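Local coordinates for DHHA1 domain protein (Clostridium perfringens, PDB 3KEW) that is a probable alanyl-tRNA-synthetase relative whose zinc-bearing domain is related by family to the editing domains that hydrolyse mischarged tRNA, at residues I21-K24 against K29-V32; L59-Y62 against K67-H70; H102-C107 against Q207-R212; K164-V169 against E180-V185. One frame throughout, in Å; residues are numbered along the deposited sequence. Where two conformers were deposited one is given.

Contacts 1 and 2 are two hairpins of one closed antiparallel barrel near the N-terminus, following one another along the chain with centres about 10 Å apart. They meet because strands 29-34 and 67-72 are neighbours in that barrel. Contacts 3 and 4 belong to the zinc-bearing part of the chain, and the centre of contact 3 lies about 39 Å from that of contact 1. Contact 4 falls within the long excursion between the two segments of contact 3; their centres are about 25 Å apart, yet they touch where His102 packs on Val185. The barrel and the metal site thus occupy separate regions of an elongated molecule, linked through helix 88-112.

Contact 1. Residues I21-K24 against K29-V32; sequences IEVK and KFHV
Lys24 and His31 form an antiparallel hydrogen-bonded pair in the hairpin of strands 15-26 and 29-34. Lys24 N donates to His31 O at 3.0 Å, and His31 N returns a bond of 2.9 Å to Lys24 O. Beside them, Val23 and Val32 are a non-hydrogen-bonded pair, with the CA-H of Val32 directed at Glu22 O, 3.3 Å from its CA. The two valine side chains run alongside each other, Val23 CG2 lying 4.0 Å from Val32 CG1. The other branch, Val23 CG1, is anti to the backbone N (chi1 -177°), which brings it to the edge of the Phe30 ring, 3.9 Å from CD2. Pro76 touches both Val23 and Phe30. Across the other face of the strands, a water donates to His31 O at 2.6 Å and to Glu22 OE2 at 2.8 Å. The imidazole of His31 is fixed in turn by a hydrogen bond between ND1 and the hydroxyl of Tyr62, beyond strand 67-72. His31 O thus takes a backbone N-H and a water, and that water ties Glu22 to the partner strand, while the face of Val23, Phe30 and Val32 meets by apolar packing.

Contact 2. Residues L59-Y62 against K67-H70; sequences LDVY and KVYH
Asp60 meets the partner strand through its backbone, with Asp60 O 3.7 Å from His70 CA. Val61 follows, paired with His70 in the non-hydrogen-bonded manner; its CA-H is aimed at Tyr69 O, 3.3 Å from Val61 CA. Val61 CG1 is anti to the backbone N, as is Val68 CG1, and these two methyls press together at 3.5 Å, a close fit for two methyl groups. Tyr62 and Tyr69 make the hydrogen-bonded pair. Tyr62 N donates to Tyr69 O at 3.1 Å, and Tyr69 N reaches Tyr62 O at 2.8 Å. A chi1 of 62° sets the Tyr62 ring between its own backbone N and carbonyl carbon and swings it across to the neighbouring strand, where Tyr69 CB sits over one ring face, 3.7 Å from the centroid, in a CH-pi contact. The two rings are inclined by only 20° but slid so far apart that they barely overlap. Beyond them, Tyr62 OH is hydrogen-bonded to His31 ND1. Within the barrel, strand 56-64 is flanked on its other side by strand 51-53, and strand 67-72 by strand 29-34. Phe39 touches Val61 and meets the ring of His70 nearly at right angles, and His70 NE2 is hydrogen-bonded to Thr37.

Contact 3. Residues H102-C107 against Q207-R212; sequences HLLSGC and QVIKIR. With ZN (zinc ion), chain C.
Leu104 and Ile209 reach toward each other tip to tip and make the closest part of this contact between helix 88-112 and strand 209-217. Ile209 CD1 lies 3.8 Å from Leu104 CG and equally near Leu104 CD1. The isoleucine gets there because CG1 is anti to its backbone N (chi1 -173°), extending the ethyl arm toward the helix. Contact is looser one step along the same strand face, where Leu104 CD2 approaches Ile211 CD1 at 4.1 Å. Tyr225 of the adjacent strand 220-227 also touches Leu104 and Ile209. Lys210 points away between the two isoleucines and is exposed, as is Arg212. At the edge of its sheet, strand 209-217 is bonded to side chains of helix 136-152: Asn147 binds Ile209 O, while Glu143 and Arg140 bind Ile211 N and O. On another side of helix 88-112, away from the strand, His102 NE2 binds the zinc ion at 2.3 Å. His98 and Cys195 join it, and three waters, the nearest 2.2 Å from the metal, bring the ligand atoms to six. Between 102-107 and 207-212 the contact is thus wholly apolar, while the metal ligand of the helix belongs to a separate polar site. Three water ligands are consistent with a zinc ion at which solvent could be exchanged or displaced by a substrate, as might be expected of an editing-type domain.

Contact 4. Residues K164-V169 against E180-V185; sequences KELKKV and EEIRIV
The long connection from strand 156-159 to strand 184-187 folds back on itself here, a type I beta turn from Lys164 to Lys167 bringing Leu166 against Ile182, with Val169 against Ile184 just beyond it. Leu166 CD1 and Ile182 CD1 meet at 4.3 Å. Val169 CG1 stands at the same separation, 4.3 Å, from Ile184 CD1; it is anti to the backbone N of Val169 (chi1 168°), which directs this branch at the strand. No hydrogen bond crosses between 164-169 and 180-185, and what passes directly between them is a pair of loose apolar touches. Within the first of them the backbone bonds are weak: Lys167 N lies 3.5 Å from Lys164 O, and Val169 N lies 3.4 Å from Leu166 O. Glu165 OE2 accepts a hydrogen bond from the backbone N of Ser162, just before the turn. The second run leads into the central strand of a three-stranded antiparallel sheet, 156-159, 184-187 and 191-194, in the part of the chain related to the second additional domain of threonyl- and alanyl-tRNA synthetases. Leu192 from the neighbouring strand packs on both Val169 and Ile184. The side chain of Ile184 is about 11 Å from the zinc ion. Arg183, just before it, is backbone-bonded to the metal ligand Cys195 and makes a cation-pi contact with Tyr8. Its guanidinium has Glu181 OE1 in its plane, in a long salt bridge of 3.9 Å from Arg183 NH1 to that oxygen.

Contact 1. Residues I21-K24 against K29-V32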
loop_
_atom_site.group_PDB
_atom_site.type_symbol
_atom_site.label_atom_id
_atom_site.label_comp_id
_atom_site.label_asym_id
_atom_site.label_seq_id
_atom_site.Cartn_x
_atom_site.Cartn_y
_atom_site.Cartn_z
ATOM N N ILE A 21 6.551 24.959 -0.007
ATOM C CA ILE A 21 7.968 25.305 -0.115
ATOM C C ILE A 21 8.338 25.775 -1.540
ATOM O O ILE A 21 9.265 26.570 -1.724
ATOM C CB ILE A 21 8.855 24.113 0.417
ATOM C CG1 ILE A 21 9.457 24.447 1.781
ATOM C CG2 ILE A 21 9.988 23.741 -0.528
ATOM C CD1 ILE A 21 8.448 24.703 2.882
ATOM N N GLU A 22 7.579 25.306 -2.532
ATOM C CA GLU A 22 7.818 25.631 -3.942
ATOM C C GLU A 22 6.490 25.606 -4.695
ATOM O O GLU A 22 5.622 24.795 -4.377
ATOM C CB GLU A 22 8.809 24.621 -4.542
ATOM C CG GLU A 22 9.204 24.846 -6.005
ATOM C CD GLU A 22 10.024 23.695 -6.578
ATOM O OE1 GLU A 22 11.176 23.494 -6.138
ATOM O OE2 GLU A 22 9.519 22.991 -7.476
ATOM N N VAL A 23 6.320 26.519 -5.653
ATOM C CA VAL A 23 5.196 26.493 -6.605
ATOM C C VAL A 23 5.716 26.607 -8.045
ATOM O O VAL A 23 6.420 27.565 -8.376
ATOM C CB VAL A 23 4.172 27.646 -6.377
ATOM C CG1 VAL A 23 2.994 27.532 -7.348
ATOM C CG2 VAL A 23 3.661 27.670 -4.959
ATOM N N LYS A 24 5.370 25.632 -8.888
ATOM C CA LYS A 24 5.618 25.709 -10.331
ATOM C C LYS A 24 4.322 25.547 -11.118
ATOM O O LYS A 24 3.643 24.525 -10.998
ATOM C CB LYS A 24 6.611 24.638 -10.779
ATOM C CG LYS A 24 8.023 24.822 -10.268
ATOM C CD LYS A 24 8.979 23.949 -11.055
ATOM C CE LYS A 24 10.397 24.107 -10.563
ATOM N NZ LYS A 24 11.311 23.212 -11.316
ATOM N N LYS A 29 -2.041 23.935 -14.161
ATOM C CA LYS A 29 -1.962 23.287 -12.850
ATOM C C LYS A 29 -0.742 23.747 -12.049
ATOM O O LYS A 29 0.288 24.122 -12.619
ATOM C CB LYS A 29 -1.924 21.765 -13.014
ATOM C CG LYS A 29 -3.160 21.162 -13.679
ATOM C CD LYS A 29 -2.834 19.818 -14.309
ATOM C CE LYS A 29 -3.887 19.403 -15.323
ATOM N NZ LYS A 29 -3.409 18.282 -16.184
ATOM N N PHE A 30 -0.865 23.688 -10.725
ATOM C CA PHE A 30 0.159 24.209 -9.823
ATOM C C PHE A 30 0.825 23.103 -9.009
ATOM O O PHE A 30 0.246 22.566 -8.062
ATOM C CB PHE A 30 -0.420 25.317 -8.934
ATOM C CG PHE A 30 -0.863 26.534 -9.707
ATOM C CD1 PHE A 30 -2.149 26.609 -10.252
ATOM C CD2 PHE A 30 0.015 27.596 -9.916
ATOM C CE1 PHE A 30 -2.553 27.723 -10.982
ATOM C CE2 PHE A 30 -0.383 28.720 -10.639
ATOM C CZ PHE A 30 -1.668 28.780 -11.176
ATOM N N HIS A 31 2.046 22.765 -9.413
ATOM C CA HIS A 31 2.824 21.697 -8.791
ATOM C C HIS A 31 3.530 22.228 -7.545
ATOM O O HIS A 31 4.457 23.034 -7.654
ATOM C CB HIS A 31 3.855 21.139 -9.780
ATOM C CG HIS A 31 3.262 20.400 -10.944
ATOM N ND1 HIS A 31 3.824 19.247 -11.449
ATOM C CD2 HIS A 31 2.168 20.648 -11.706
ATOM C CE1 HIS A 31 3.102 18.817 -12.469
ATOM N NE2 HIS A 31 2.089 19.648 -12.644
ATOM N N VAL A 32 3.092 21.788 -6.365
ATOM C CA VAL A 32 3.673 22.283 -5.108
ATOM C C VAL A 32 4.469 21.250 -4.299
ATOM O O VAL A 32 4.155 20.054 -4.289
ATOM C CB VAL A 32 2.625 23.001 -4.183
ATOM C CG1 VAL A 32 1.901 24.122 -4.928
ATOM C CG2 VAL A 32 1.622 22.016 -3.568
HETATM O O HOH W 1 6.888 22.152 -8.141
#

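Contact 2. Residues L59-Y62 against K67-H70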
loop_
_atom_site.group_PDB
_atom_site.type_symbol
_atom_site.label_atom_id
_atom_site.label_comp_id
_atom_site.label_asym_id
_atom_site.label_seq_id
_atom_site.Cartn_x
_atom_site.Cartn_y
_atom_site.Cartn_z
ATOM N N LEU A 59 -4.943 16.898 -7.338
ATOM C CA LEU A 59 -5.374 16.089 -8.476
ATOM C C LEU A 59 -4.425 14.944 -8.767
ATOM O O LEU A 59 -4.812 13.949 -9.384
ATOM C CB LEU A 59 -5.475 16.948 -9.735
ATOM C CG LEU A 59 -6.355 18.189 -9.740
ATOM C CD1 LEU A 59 -6.190 18.863 -11.087
ATOM C CD2 LEU A 59 -7.811 17.833 -9.467
ATOM N N ASP A 60 -3.177 15.107 -8.352
ATOM C CA ASP A 60 -2.139 14.118 -8.603
ATOM C C ASP A 60 -1.034 14.308 -7.583
ATOM O O ASP A 60 -0.781 15.429 -7.125
ATOM C CB ASP A 60 -1.569 14.270 -10.024
ATOM C CG ASP A 60 -0.682 13.101 -10.437
ATOM O OD1 ASP A 60 -0.963 11.946 -10.031
ATOM O OD2 ASP A 60 0.299 13.342 -11.177
ATOM N N VAL A 61 -0.407 13.203 -7.198
ATOM C CA VAL A 61 0.767 13.236 -6.343
ATOM C C VAL A 61 1.787 12.307 -6.981
ATOM O O VAL A 61 1.463 11.177 -7.352
ATOM C CB VAL A 61 0.472 12.794 -4.879
ATOM C CG1 VAL A 61 1.705 12.956 -4.023
ATOM C CG2 VAL A 61 -0.639 13.606 -4.266
ATOM N N TYR A 62 3.007 12.803 -7.139
ATOM C CA TYR A 62 4.097 12.004 -7.675
ATOM C C TYR A 62 5.383 12.317 -6.928
ATOM O O TYR A 62 5.486 13.347 -6.256
ATOM C CB TYR A 62 4.260 12.240 -9.185
ATOM C CG TYR A 62 4.619 13.664 -9.584
ATOM C CD1 TYR A 62 3.628 14.630 -9.775
ATOM C CD2 TYR A 62 5.952 14.034 -9.795
ATOM C CE1 TYR A 62 3.958 15.934 -10.149
ATOM C CE2 TYR A 62 6.291 15.331 -10.168
ATOM C CZ TYR A 62 5.291 16.273 -10.352
ATOM O OH TYR A 62 5.627 17.559 -10.718
ATOM N N LYS A 67 11.437 13.740 -3.855
ATOM C CA LYS A 67 10.563 14.833 -3.436
ATOM C C LYS A 67 9.138 14.608 -3.905
ATOM O O LYS A 67 8.901 14.303 -5.070
ATOM C CB LYS A 67 11.079 16.182 -3.946
ATOM C CG LYS A 67 12.363 16.653 -3.277
ATOM C CD LYS A 67 12.930 17.882 -3.966
ATOM C CE LYS A 67 14.192 18.364 -3.267
ATOM N NZ LYS A 67 14.652 19.668 -3.821
ATOM N N VAL A 68 8.194 14.773 -2.985
ATOM C CA VAL A 68 6.791 14.533 -3.259
ATOM C C VAL A 68 6.114 15.824 -3.741
ATOM O O VAL A 68 6.044 16.813 -3.005
ATOM C CB VAL A 68 6.063 13.942 -2.006
ATOM C CG1 VAL A 68 4.604 13.700 -2.301
ATOM C CG2 VAL A 68 6.723 12.646 -1.545
ATOM N N TYR A 69 5.611 15.791 -4.972
ATOM C CA TYR A 69 4.957 16.942 -5.596
ATOM C C TYR A 69 3.449 16.786 -5.689
ATOM O O TYR A 69 2.952 15.743 -6.094
ATOM C CB TYR A 69 5.509 17.178 -7.001
ATOM C CG TYR A 69 6.971 17.557 -7.040
ATOM C CD1 TYR A 69 7.958 16.583 -7.160
ATOM C CD2 TYR A 69 7.368 18.889 -6.954
ATOM C CE1 TYR A 69 9.303 16.922 -7.192
ATOM C CE2 TYR A 69 8.720 19.242 -6.987
ATOM C CZ TYR A 69 9.679 18.250 -7.111
ATOM O OH TYR A 69 11.017 18.580 -7.142
ATOM N N HIS A 70 2.735 17.852 -5.358
ATOM C CA HIS A 70 1.283 17.853 -5.333
ATOM C C HIS A 70 0.763 18.751 -6.447
ATOM O O HIS A 70 1.104 19.936 -6.511
ATOM C CB HIS A 70 0.775 18.348 -3.968
ATOM C CG HIS A 70 1.371 17.621 -2.797
ATOM N ND1 HIS A 70 2.699 17.735 -2.443
ATOM C CD2 HIS A 70 0.819 16.764 -1.905
ATOM C CE1 HIS A 70 2.941 16.977 -1.386
ATOM N NE2 HIS A 70 1.815 16.380 -1.039
#

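Contact 3. Residues H102-C107 against Q207-R212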
loop_
_atom_site.group_PDB
_atom_site.type_symbol
_atom_site.label_atom_id
_atom_site.label_comp_id
_atom_site.label_asym_id
_atom_site.label_seq_id
_atom_site.Cartn_x
_atom_site.Cartn_y
_atom_site.Cartn_z
ATOM N N HIS A 102 -0.888 -9.397 0.408
ATOM C CA HIS A 102 0.172 -9.954 1.270
ATOM C C HIS A 102 -0.337 -11.101 2.148
ATOM O O HIS A 102 0.362 -12.103 2.360
ATOM C CB HIS A 102 0.743 -8.867 2.197
ATOM C CG HIS A 102 1.755 -7.975 1.556
ATOM N ND1 HIS A 102 2.987 -7.731 2.122
ATOM C CD2 HIS A 102 1.709 -7.238 0.420
ATOM C CE1 HIS A 102 3.665 -6.896 1.352
ATOM N NE2 HIS A 102 2.912 -6.582 0.314
ATOM N N LEU A 103 -1.535 -10.909 2.696
ATOM C CA LEU A 103 -2.175 -11.897 3.564
ATOM C C LEU A 103 -2.458 -13.219 2.840
ATOM O O LEU A 103 -2.078 -14.297 3.322
ATOM C CB LEU A 103 -3.456 -11.315 4.182
ATOM C CG LEU A 103 -4.231 -12.218 5.148
ATOM C CD1 LEU A 103 -3.385 -12.606 6.359
ATOM C CD2 LEU A 103 -5.522 -11.533 5.581
ATOM N N LEU A 104 -3.097 -13.120 1.677
ATOM C CA LEU A 104 -3.415 -14.273 0.831
ATOM C C LEU A 104 -2.152 -14.999 0.406
ATOM O O LEU A 104 -2.060 -16.226 0.544
ATOM C CB LEU A 104 -4.192 -13.842 -0.420
ATOM C CG LEU A 104 -5.675 -13.509 -0.289
ATOM C CD1 LEU A 104 -6.206 -12.900 -1.607
ATOM C CD2 LEU A 104 -6.523 -14.715 0.119
ATOM N N SER A 105 -1.172 -14.228 -0.069
ATOM C CA SER A 105 0.116 -14.764 -0.484
ATOM C C SER A 105 0.753 -15.572 0.651
ATOM O O SER A 105 1.221 -16.689 0.426
ATOM C CB SER A 105 1.046 -13.630 -0.934
ATOM O OG SER A 105 0.625 -13.128 -2.196
ATOM N N GLY A 106 0.706 -15.011 1.861
ATOM C CA GLY A 106 1.275 -15.630 3.063
ATOM C C GLY A 106 0.526 -16.873 3.497
ATOM O O GLY A 106 1.139 -17.825 3.992
ATOM N N CYS A 107 -0.795 -16.866 3.306
ATOM C CA CYS A 107 -1.643 -18.033 3.596
ATOM C C CYS A 107 -1.404 -19.167 2.599
ATOM O O CYS A 107 -1.259 -20.323 2.995
ATOM C CB CYS A 107 -3.132 -17.661 3.617
ATOM S SG CYS A 107 -3.631 -16.720 5.043
ATOM N N GLN A 207 -11.194 -6.098 7.597
ATOM C CA GLN A 207 -12.635 -6.419 7.777
ATOM C C GLN A 207 -12.964 -7.836 7.318
ATOM O O GLN A 207 -13.308 -8.705 8.130
ATOM C CB GLN A 207 -13.585 -5.411 7.085
ATOM C CG GLN A 207 -13.380 -3.920 7.411
ATOM C CD GLN A 207 -14.146 -3.000 6.441
ATOM O OE1 GLN A 207 -15.250 -3.324 5.997
ATOM N NE2 GLN A 207 -13.557 -1.863 6.110
ATOM N N VAL A 208 -12.846 -8.048 6.010
ATOM C CA VAL A 208 -13.172 -9.306 5.347
ATOM C C VAL A 208 -12.426 -9.368 4.000
ATOM O O VAL A 208 -12.127 -8.337 3.391
ATOM C CB VAL A 208 -14.727 -9.460 5.189
ATOM C CG1 VAL A 208 -15.298 -8.421 4.229
ATOM C CG2 VAL A 208 -15.134 -10.880 4.804
ATOM N N ILE A 209 -12.096 -10.576 3.561
ATOM C CA ILE A 209 -11.496 -10.794 2.251
ATOM C C ILE A 209 -12.255 -11.888 1.471
ATOM O O ILE A 209 -12.547 -12.975 1.994
ATOM C CB ILE A 209 -9.960 -11.073 2.365
ATOM C CG1 ILE A 209 -9.292 -11.132 0.997
ATOM C CG2 ILE A 209 -9.678 -12.337 3.149
ATOM C CD1 ILE A 209 -7.850 -10.686 1.057
ATOM N N LYS A 210 -12.602 -11.571 0.230
ATOM C CA LYS A 210 -13.316 -12.500 -0.621
ATOM C C LYS A 210 -12.576 -12.733 -1.930
ATOM O O LYS A 210 -12.208 -11.777 -2.622
ATOM C CB LYS A 210 -14.723 -11.969 -0.916
ATOM C CG LYS A 210 -15.688 -12.094 0.258
ATOM C CD LYS A 210 -17.060 -11.562 -0.112
ATOM C CE LYS A 210 -18.062 -11.751 1.017
ATOM N NZ LYS A 210 -17.930 -10.703 2.055
ATOM N N ILE A 211 -12.366 -14.004 -2.265
ATOM C CA ILE A 211 -11.899 -14.386 -3.590
ATOM C C ILE A 211 -13.104 -14.474 -4.535
ATOM O O ILE A 211 -14.069 -15.196 -4.275
ATOM C CB ILE A 211 -11.070 -15.691 -3.541
ATOM C CG1 ILE A 211 -9.729 -15.409 -2.859
ATOM C CG2 ILE A 211 -10.888 -16.297 -4.952
ATOM C CD1 ILE A 211 -8.860 -16.640 -2.594
ATOM N N ARG A 212 -13.024 -13.718 -5.624
ATOM C CA ARG A 212 -14.112 -13.546 -6.584
ATOM C C ARG A 212 -14.179 -14.674 -7.604
ATOM O O ARG A 212 -15.231 -15.287 -7.815
ATOM C CB ARG A 212 -13.908 -12.228 -7.341
ATOM C CG ARG A 212 -14.445 -10.997 -6.642
ATOM C CD ARG A 212 -15.890 -10.775 -7.028
ATOM N NE ARG A 212 -16.411 -9.517 -6.512
ATOM C CZ ARG A 212 -16.401 -8.367 -7.178
ATOM N NH1 ARG A 212 -15.886 -8.298 -8.399
ATOM N NH2 ARG A 212 -16.907 -7.284 -6.612
HETATM ZN ZN ZN C . 3.752 -5.294 -1.388
HETATM O O HOH W 2 5.652 -6.468 -1.502
HETATM O O HOH W 3 3.124 -7.101 -2.705
HETATM O O HOH W 4 4.510 -4.292 -3.446
#

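Contact 4. Residues K164-V169 against E180-V185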
loop_
_atom_site.group_PDB
_atom_site.type_symbol
_atom_site.label_atom_id
_atom_site.label_comp_id
_atom_site.label_asym_id
_atom_site.label_seq_id
_atom_site.Cartn_x
_atom_site.Cartn_y
_atom_site.Cartn_z
ATOM N N LYS A 164 22.283 -2.227 10.847
ATOM C CA LYS A 164 22.543 -3.173 11.936
ATOM C C LYS A 164 21.482 -4.269 11.996
ATOM O O LYS A 164 21.802 -5.458 11.911
ATOM C CB LYS A 164 22.594 -2.440 13.285
ATOM C CG LYS A 164 23.991 -2.206 13.848
ATOM C CD LYS A 164 24.419 -3.348 14.763
ATOM C CE LYS A 164 25.677 -2.993 15.543
ATOM N NZ LYS A 164 26.040 -4.055 16.520
ATOM N N GLU A 165 20.220 -3.862 12.128
ATOM C CA GLU A 165 19.124 -4.817 12.279
ATOM C C GLU A 165 18.683 -5.448 10.956
ATOM O O GLU A 165 17.941 -6.425 10.964
ATOM C CB GLU A 165 17.941 -4.199 13.041
ATOM C CG GLU A 165 17.270 -3.022 12.355
ATOM C CD GLU A 165 16.643 -2.029 13.328
ATOM O OE1 GLU A 165 16.576 -2.330 14.538
ATOM O OE2 GLU A 165 16.213 -0.942 12.877
ATOM N N LEU A 166 19.162 -4.898 9.836
ATOM C CA LEU A 166 18.877 -5.431 8.495
ATOM C C LEU A 166 19.601 -6.756 8.245
ATOM O O LEU A 166 19.169 -7.564 7.425
ATOM C CB LEU A 166 19.269 -4.421 7.406
ATOM C CG LEU A 166 18.282 -4.049 6.287
ATOM C CD1 LEU A 166 18.945 -3.100 5.299
ATOM C CD2 LEU A 166 17.688 -5.244 5.547
ATOM N N LYS A 167 20.700 -6.969 8.961
ATOM C CA LYS A 167 21.484 -8.197 8.850
ATOM C C LYS A 167 20.822 -9.381 9.568
ATOM O O LYS A 167 21.090 -10.540 9.240
ATOM C CB LYS A 167 22.911 -7.964 9.358
ATOM C CG LYS A 167 23.704 -6.984 8.495
ATOM C CD LYS A 167 25.022 -6.571 9.134
ATOM C CE LYS A 167 25.731 -5.543 8.263
ATOM N NZ LYS A 167 27.057 -5.156 8.809
ATOM N N LYS A 168 19.956 -9.081 10.536
ATOM C CA LYS A 168 19.189 -10.108 11.246
ATOM C C LYS A 168 17.803 -10.350 10.636
ATOM O O LYS A 168 17.021 -11.154 11.157
ATOM C CB LYS A 168 19.070 -9.767 12.738
ATOM C CG LYS A 168 20.281 -10.175 13.590
ATOM C CD LYS A 168 20.545 -11.695 13.577
ATOM C CE LYS A 168 19.448 -12.502 14.279
ATOM N NZ LYS A 168 19.402 -12.275 15.754
ATOM N N VAL A 169 17.507 -9.652 9.540
ATOM C CA VAL A 169 16.239 -9.812 8.821
ATOM C C VAL A 169 16.272 -11.086 7.978
ATOM O O VAL A 169 17.119 -11.235 7.093
ATOM C CB VAL A 169 15.914 -8.567 7.942
ATOM C CG1 VAL A 169 14.765 -8.844 6.980
ATOM C CG2 VAL A 169 15.563 -7.379 8.817
ATOM N N GLU A 180 18.282 3.512 -2.357
ATOM C CA GLU A 180 17.162 3.788 -1.453
ATOM C C GLU A 180 17.186 2.856 -0.242
ATOM O O GLU A 180 17.809 1.789 -0.276
ATOM C CB GLU A 180 15.836 3.607 -2.192
ATOM C CG GLU A 180 15.784 4.260 -3.563
ATOM C CD GLU A 180 14.815 3.567 -4.505
ATOM O OE1 GLU A 180 13.734 3.129 -4.049
ATOM O OE2 GLU A 180 15.135 3.463 -5.710
ATOM N N GLU A 181 16.504 3.261 0.824
ATOM C CA GLU A 181 16.381 2.415 2.015
ATOM C C GLU A 181 15.360 1.292 1.793
ATOM O O GLU A 181 14.322 1.496 1.152
ATOM C CB GLU A 181 16.028 3.244 3.260
ATOM C CG GLU A 181 14.858 4.210 3.082
ATOM C CD GLU A 181 14.095 4.456 4.375
ATOM O OE1 GLU A 181 12.846 4.370 4.347
ATOM O OE2 GLU A 181 14.737 4.728 5.414
ATOM N N ILE A 182 15.678 0.107 2.310
ATOM C CA ILE A 182 14.764 -1.026 2.274
ATOM C C ILE A 182 13.685 -0.838 3.352
ATOM O O ILE A 182 14.005 -0.645 4.534
ATOM C CB ILE A 182 15.523 -2.388 2.445
ATOM C CG1 ILE A 182 16.262 -2.774 1.159
ATOM C CG2 ILE A 182 14.579 -3.526 2.809
ATOM C CD1 ILE A 182 17.755 -2.532 1.200
ATOM N N ARG A 183 12.417 -0.847 2.934
ATOM C CA ARG A 183 11.295 -0.924 3.878
ATOM C C ARG A 183 10.827 -2.373 3.967
ATOM O O ARG A 183 10.836 -3.107 2.969
ATOM C CB ARG A 183 10.114 -0.059 3.446
ATOM C CG ARG A 183 10.443 1.307 2.878
ATOM C CD ARG A 183 10.110 2.412 3.832
ATOM N NE ARG A 183 8.868 2.194 4.581
ATOM C CZ ARG A 183 8.645 2.713 5.786
ATOM N NH1 ARG A 183 9.572 3.472 6.355
ATOM N NH2 ARG A 183 7.511 2.476 6.426
ATOM N N ILE A 184 10.411 -2.774 5.161
ATOM C CA ILE A 184 9.910 -4.121 5.407
ATOM C C ILE A 184 8.456 -4.038 5.890
ATOM O O ILE A 184 8.121 -3.183 6.715
ATOM C CB ILE A 184 10.802 -4.855 6.447
ATOM C CG1 ILE A 184 12.213 -5.123 5.886
ATOM C CG2 ILE A 184 10.147 -6.136 6.955
ATOM C CD1 ILE A 184 12.304 -6.162 4.739
ATOM N N VAL A 185 7.592 -4.897 5.338
ATOM C CA VAL A 185 6.244 -5.102 5.864
ATOM C C VAL A 185 6.123 -6.531 6.379
ATOM O O VAL A 185 6.306 -7.493 5.621
ATOM C CB VAL A 185 5.154 -4.828 4.819
ATOM C CG1 VAL A 185 3.776 -5.184 5.385
ATOM C CG2 VAL A 185 5.189 -3.373 4.392
#